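Local coordinates for fiber protein (Human adenovirus 14, PDB 3F0Y) that forms the trimeric knob at the tip of the viral fibre and probably engages the cellular attachment receptor during infection, at residues Asn64-Phe76 / Asp183-Val195. Sequence-based numbering, arbitrary orientation. Where two conformers were deposited one is given.
Sequences NFNMLTTYRNINF and DAPEGQTSATTLV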
loop_
_atom_site.group_PDB
_atom_site.type_symbol
_atom_site.label_atom_id
_atom_site.label_comp_id
_atom_site.label_asym_id
_atom_site.label_seq_id
_atom_site.Cartn_x
_atom_site.Cartn_y
_atom_site.Cartn_z
ATOM N N ASN A 64 3.130 23.057 21.174
ATOM C CA ASN A 64 4.409 22.354 21.272
ATOM C C ASN A 64 4.538 21.211 20.271
ATOM O O ASN A 64 5.616 20.994 19.716
ATOM C CB ASN A 64 4.637 21.834 22.695
ATOM C CG ASN A 64 5.028 22.937 23.667
ATOM O OD1 ASN A 64 5.228 24.088 23.278
ATOM N ND2 ASN A 64 5.145 22.583 24.942
ATOM N N PHE A 65 3.445 20.487 20.041
ATOM C CA PHE A 65 3.446 19.419 19.043
ATOM C C PHE A 65 3.547 19.984 17.629
ATOM O O PHE A 65 4.333 19.496 16.816
ATOM C CB PHE A 65 2.199 18.543 19.163
ATOM C CG PHE A 65 2.204 17.369 18.229
ATOM C CD1 PHE A 65 3.004 16.266 18.490
ATOM C CD2 PHE A 65 1.430 17.377 17.079
ATOM C CE1 PHE A 65 3.023 15.181 17.624
ATOM C CE2 PHE A 65 1.442 16.294 16.206
ATOM C CZ PHE A 65 2.239 15.194 16.483
ATOM N N ASN A 66 2.748 21.008 17.341
ATOM C CA ASN A 66 2.775 21.661 16.036
ATOM C C ASN A 66 4.123 22.298 15.720
ATOM O O ASN A 66 4.551 22.313 14.567
ATOM C CB ASN A 66 1.663 22.712 15.935
ATOM C CG ASN A 66 0.287 22.092 15.784
ATOM O OD1 ASN A 66 0.151 20.975 15.288
ATOM N ND2 ASN A 66 -0.740 22.818 16.203
ATOM N N MET A 67 4.797 22.804 16.751
ATOM C CA MET A 67 6.107 23.428 16.579
ATOM C C MET A 67 7.244 22.424 16.377
ATOM O O MET A 67 8.371 22.829 16.093
ATOM C CB MET A 67 6.421 24.347 17.765
ATOM C CG MET A 67 5.620 25.645 17.762
ATOM S SD MET A 67 5.971 26.702 16.344
ATOM C CE MET A 67 7.661 27.186 16.695
ATOM N N LEU A 68 6.962 21.126 16.511
ATOM C CA LEU A 68 7.961 20.094 16.212
ATOM C C LEU A 68 8.434 20.180 14.759
ATOM O O LEU A 68 9.559 19.792 14.446
ATOM C CB LEU A 68 7.419 18.689 16.502
ATOM C CG LEU A 68 7.086 18.347 17.956
ATOM C CD1 LEU A 68 6.583 16.915 18.050
ATOM C CD2 LEU A 68 8.283 18.556 18.879
ATOM N N THR A 69 7.580 20.709 13.884
ATOM C CA THR A 69 7.930 20.920 12.479
ATOM C C THR A 69 9.084 21.911 12.263
ATOM O O THR A 69 9.636 21.983 11.167
ATOM C CB THR A 69 6.705 21.400 11.666
ATOM O OG1 THR A 69 6.146 22.573 12.274
ATOM C CG2 THR A 69 5.644 20.308 11.607
ATOM N N THR A 70 9.447 22.670 13.297
ATOM C CA THR A 70 10.564 23.613 13.206
ATOM C C THR A 70 11.921 22.991 13.565
ATOM O O THR A 70 12.952 23.655 13.457
ATOM C CB THR A 70 10.334 24.846 14.109
ATOM O OG1 THR A 70 10.326 24.445 15.483
ATOM C CG2 THR A 70 9.012 25.523 13.765
ATOM N N TYR A 71 11.921 21.724 13.977
ATOM C CA TYR A 71 13.141 21.044 14.422
ATOM C C TYR A 71 13.666 20.068 13.364
ATOM O O TYR A 71 12.883 19.478 12.625
ATOM C CB TYR A 71 12.874 20.321 15.744
ATOM C CG TYR A 71 12.522 21.263 16.876
ATOM C CD1 TYR A 71 11.217 21.705 17.052
ATOM C CD2 TYR A 71 13.494 21.720 17.763
ATOM C CE1 TYR A 71 10.883 22.575 18.081
ATOM C CE2 TYR A 71 13.171 22.590 18.799
ATOM C CZ TYR A 71 11.862 23.014 18.952
ATOM O OH TYR A 71 11.530 23.875 19.973
ATOM N N ARG A 72 14.992 19.919 13.302
ATOM C CA ARG A 72 15.647 19.060 12.310
ATOM C C ARG A 72 15.636 17.583 12.699
ATOM O O ARG A 72 15.662 16.709 11.835
ATOM C CB ARG A 72 17.096 19.509 12.092
ATOM C CG ARG A 72 17.239 20.744 11.217
ATOM C CD ARG A 72 18.613 21.396 11.348
ATOM N NE ARG A 72 19.718 20.488 11.031
ATOM C CZ ARG A 72 20.985 20.864 10.862
ATOM N NH1 ARG A 72 21.341 22.141 10.975
ATOM N NH2 ARG A 72 21.909 19.954 10.578
ATOM N N ASN A 73 15.618 17.314 14.000
ATOM C CA ASN A 73 15.656 15.952 14.526
ATOM C C ASN A 73 14.474 15.738 15.460
ATOM O O ASN A 73 14.442 16.277 16.568
ATOM C CB ASN A 73 16.971 15.686 15.267
ATOM C CG ASN A 73 18.188 16.096 14.463
ATOM O OD1 ASN A 73 18.821 17.117 14.742
ATOM N ND2 ASN A 73 18.513 15.310 13.448
ATOM N N ILE A 74 13.500 14.962 14.997
ATOM C CA ILE A 74 12.286 14.706 15.760
ATOM C C ILE A 74 11.919 13.235 15.677
ATOM O O ILE A 74 12.114 12.594 14.644
ATOM C CB ILE A 74 11.101 15.536 15.217
ATOM C CG1 ILE A 74 11.283 17.021 15.536
ATOM C CG2 ILE A 74 9.775 15.047 15.798
ATOM C CD1 ILE A 74 11.174 17.355 17.011
ATOM N N ASN A 75 11.410 12.707 16.783
ATOM C CA ASN A 75 10.700 11.441 16.769
ATOM C C ASN A 75 9.563 11.470 17.784
ATOM O O ASN A 75 9.691 12.063 18.862
ATOM C CB ASN A 75 11.643 10.262 17.033
ATOM C CG ASN A 75 12.172 10.239 18.450
ATOM O OD1 ASN A 75 11.738 9.430 19.270
ATOM N ND2 ASN A 75 13.108 11.133 18.750
ATOM N N PHE A 76 8.440 10.863 17.419
ATOM C CA PHE A 76 7.331 10.692 18.344
ATOM C C PHE A 76 6.586 9.408 18.014
ATOM O O PHE A 76 6.461 9.034 16.845
ATOM C CB PHE A 76 6.397 11.909 18.333
ATOM C CG PHE A 76 5.885 12.288 16.970
ATOM C CD1 PHE A 76 6.550 13.233 16.202
ATOM C CD2 PHE A 76 4.720 11.723 16.468
ATOM C CE1 PHE A 76 6.074 13.594 14.949
ATOM C CE2 PHE A 76 4.239 12.080 15.216
ATOM C CZ PHE A 76 4.916 13.018 14.458
ATOM N N ASP A 183 17.697 20.480 7.120
ATOM C CA ASP A 183 16.777 21.609 7.228
ATOM C C ASP A 183 15.443 21.124 7.791
ATOM O O ASP A 183 14.941 20.075 7.383
ATOM C CB ASP A 183 16.549 22.245 5.853
ATOM C CG ASP A 183 17.805 22.886 5.285
ATOM O OD1 ASP A 183 18.434 23.706 5.990
ATOM O OD2 ASP A 183 18.156 22.579 4.125
ATOM N N ALA A 184 14.877 21.886 8.724
ATOM C CA ALA A 184 13.577 21.550 9.305
ATOM C C ALA A 184 12.452 21.801 8.295
ATOM O O ALA A 184 12.609 22.621 7.390
ATOM C CB ALA A 184 13.336 22.358 10.570
ATOM N N PRO A 185 11.323 21.081 8.436
ATOM C CA PRO A 185 10.125 21.328 7.623
ATOM C C PRO A 185 9.697 22.799 7.581
ATOM O O PRO A 185 9.322 23.303 6.520
ATOM C CB PRO A 185 9.043 20.498 8.321
ATOM C CG PRO A 185 9.755 19.462 9.085
ATOM C CD PRO A 185 11.144 19.946 9.361
ATOM N N GLU A 186 9.754 23.471 8.731
ATOM C CA GLU A 186 9.272 24.847 8.859
ATOM C C GLU A 186 10.210 25.709 9.693
ATOM O O GLU A 186 11.103 25.204 10.375
ATOM C CB GLU A 186 7.891 24.864 9.527
ATOM C CG GLU A 186 6.797 24.103 8.787
ATOM C CD GLU A 186 6.322 24.795 7.520
ATOM O OE1 GLU A 186 6.796 25.909 7.208
ATOM O OE2 GLU A 186 5.455 24.220 6.833
ATOM N N GLY A 187 9.996 27.020 9.620
ATOM C CA GLY A 187 10.609 27.967 10.545
ATOM C C GLY A 187 9.609 28.312 11.630
ATOM O O GLY A 187 8.422 27.981 11.518
ATOM N N GLN A 188 10.080 28.977 12.681
ATOM C CA GLN A 188 9.217 29.382 13.791
ATOM C C GLN A 188 8.010 30.193 13.317
ATOM O O GLN A 188 6.907 30.040 13.846
ATOM C CB GLN A 188 10.009 30.192 14.821
ATOM C CG GLN A 188 10.948 29.355 15.672
ATOM C CD GLN A 188 11.822 30.194 16.588
ATOM O OE1 GLN A 188 11.909 29.935 17.788
ATOM N NE2 GLN A 188 12.472 31.206 16.025
ATOM N N THR A 189 8.224 31.044 12.315
ATOM C CA THR A 189 7.182 31.934 11.811
ATOM C C THR A 189 6.289 31.290 10.742
ATOM O O THR A 189 5.201 31.799 10.467
ATOM C CB THR A 189 7.795 33.234 11.239
ATOM O OG1 THR A 189 8.703 32.916 10.179
ATOM C CG2 THR A 189 8.541 33.998 12.326
ATOM N N SER A 190 6.741 30.184 10.148
ATOM C CA SER A 190 5.992 29.506 9.079
ATOM C C SER A 190 5.217 28.270 9.556
ATOM O O SER A 190 4.308 27.808 8.865
ATOM C CB SER A 190 6.931 29.117 7.930
ATOM O OG SER A 190 7.885 28.150 8.337
ATOM N N ALA A 191 5.573 27.733 10.721
ATOM C CA ALA A 191 4.875 26.571 11.273
ATOM C C ALA A 191 3.412 26.904 11.565
ATOM O O ALA A 191 3.098 28.004 12.019
ATOM C CB ALA A 191 5.567 26.082 12.541
ATOM N N THR A 192 2.526 25.952 11.285
ATOM C CA THR A 192 1.104 26.094 11.584
ATOM C C THR A 192 0.599 24.843 12.299
ATOM O O THR A 192 0.508 24.824 13.527
ATOM C CB THR A 192 0.275 26.353 10.307
ATOM O OG1 THR A 192 0.534 25.324 9.344
ATOM C CG2 THR A 192 0.626 27.703 9.709
ATOM N N THR A 193 0.294 23.799 11.535
ATOM C CA THR A 193 -0.200 22.546 12.093
ATOM C C THR A 193 0.623 21.383 11.565
ATOM O O THR A 193 0.810 21.250 10.355
ATOM C CB THR A 193 -1.679 22.310 11.727
ATOM O OG1 THR A 193 -2.455 23.446 12.119
ATOM C CG2 THR A 193 -2.221 21.064 12.426
ATOM N N LEU A 194 1.114 20.548 12.479
ATOM C CA LEU A 194 1.817 19.329 12.108
ATOM C C LEU A 194 0.799 18.289 11.655
ATOM O O LEU A 194 0.077 17.717 12.474
ATOM C CB LEU A 194 2.642 18.796 13.285
ATOM C CG LEU A 194 3.359 17.452 13.107
ATOM C CD1 LEU A 194 3.945 17.300 11.710
ATOM C CD2 LEU A 194 4.444 17.291 14.168
ATOM N N VAL A 195 0.733 18.074 10.345
ATOM C CA VAL A 195 -0.108 17.039 9.761
ATOM C C VAL A 195 0.778 16.063 8.997
ATOM O O VAL A 195 1.583 16.476 8.165
ATOM C CB VAL A 195 -1.146 17.633 8.787
ATOM C CG1 VAL A 195 -1.914 16.523 8.069
ATOM C CG2 VAL A 195 -2.103 18.557 9.527
HETATM O O HOH W 1 3.732 23.371 10.847
#
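Asn66 and Leu194 approach to 4.7 Å between their CA atoms, as do Thr70 and Glu186; the irregular chain of 183-195 runs along 66-72, touching it at several points, and is held by one backbone hydrogen bond, from Glu186 N to Thr69 O at 2.9 Å. The ring carbons of Pro185 also pack against that oxygen. Next to it, Thr70 CA lies 3.3 Å from Glu186 O in a CA-H...O contact.

A second bond ends on a side chain: Leu194 N donates to Asn66 OD1 over 3.0 Å, nearly straight at 161° but from above the amide plane. With CG anti to its backbone N (chi1 175°), Leu194 points that carbon toward 64-76, and the fork at CG then parts the two methyls between different neighbours. CD2 sits over one face of the Phe65 ring, 4.0 Å from the centroid, a CH-pi contact displaced toward the rim; CD1 presses on Thr69 CG2 at 3.5 Å, tighter than usual for two carbons. Thr69 turns its hydroxyl the other way: OG1 donates to Asn66 O within its own turn and accepts from a water that in turn accepts from Thr192 N, bridging the segments. The methyl of Ala191 fits between Thr69 OG1, Thr70 CG2 and Met67 SD. Glu186 directs its carboxylate away, to Ser190 OG and to Tyr144 of strand 137-145.

The contact lies at one end of the knob's antiparallel beta-sandwich. There the long connection between strands 171-180 and 199-204, the IJ loop in the usual knob lettering, packs against the CD link, the short partly 3-10 helical connection between strands 51-60 and 73-82.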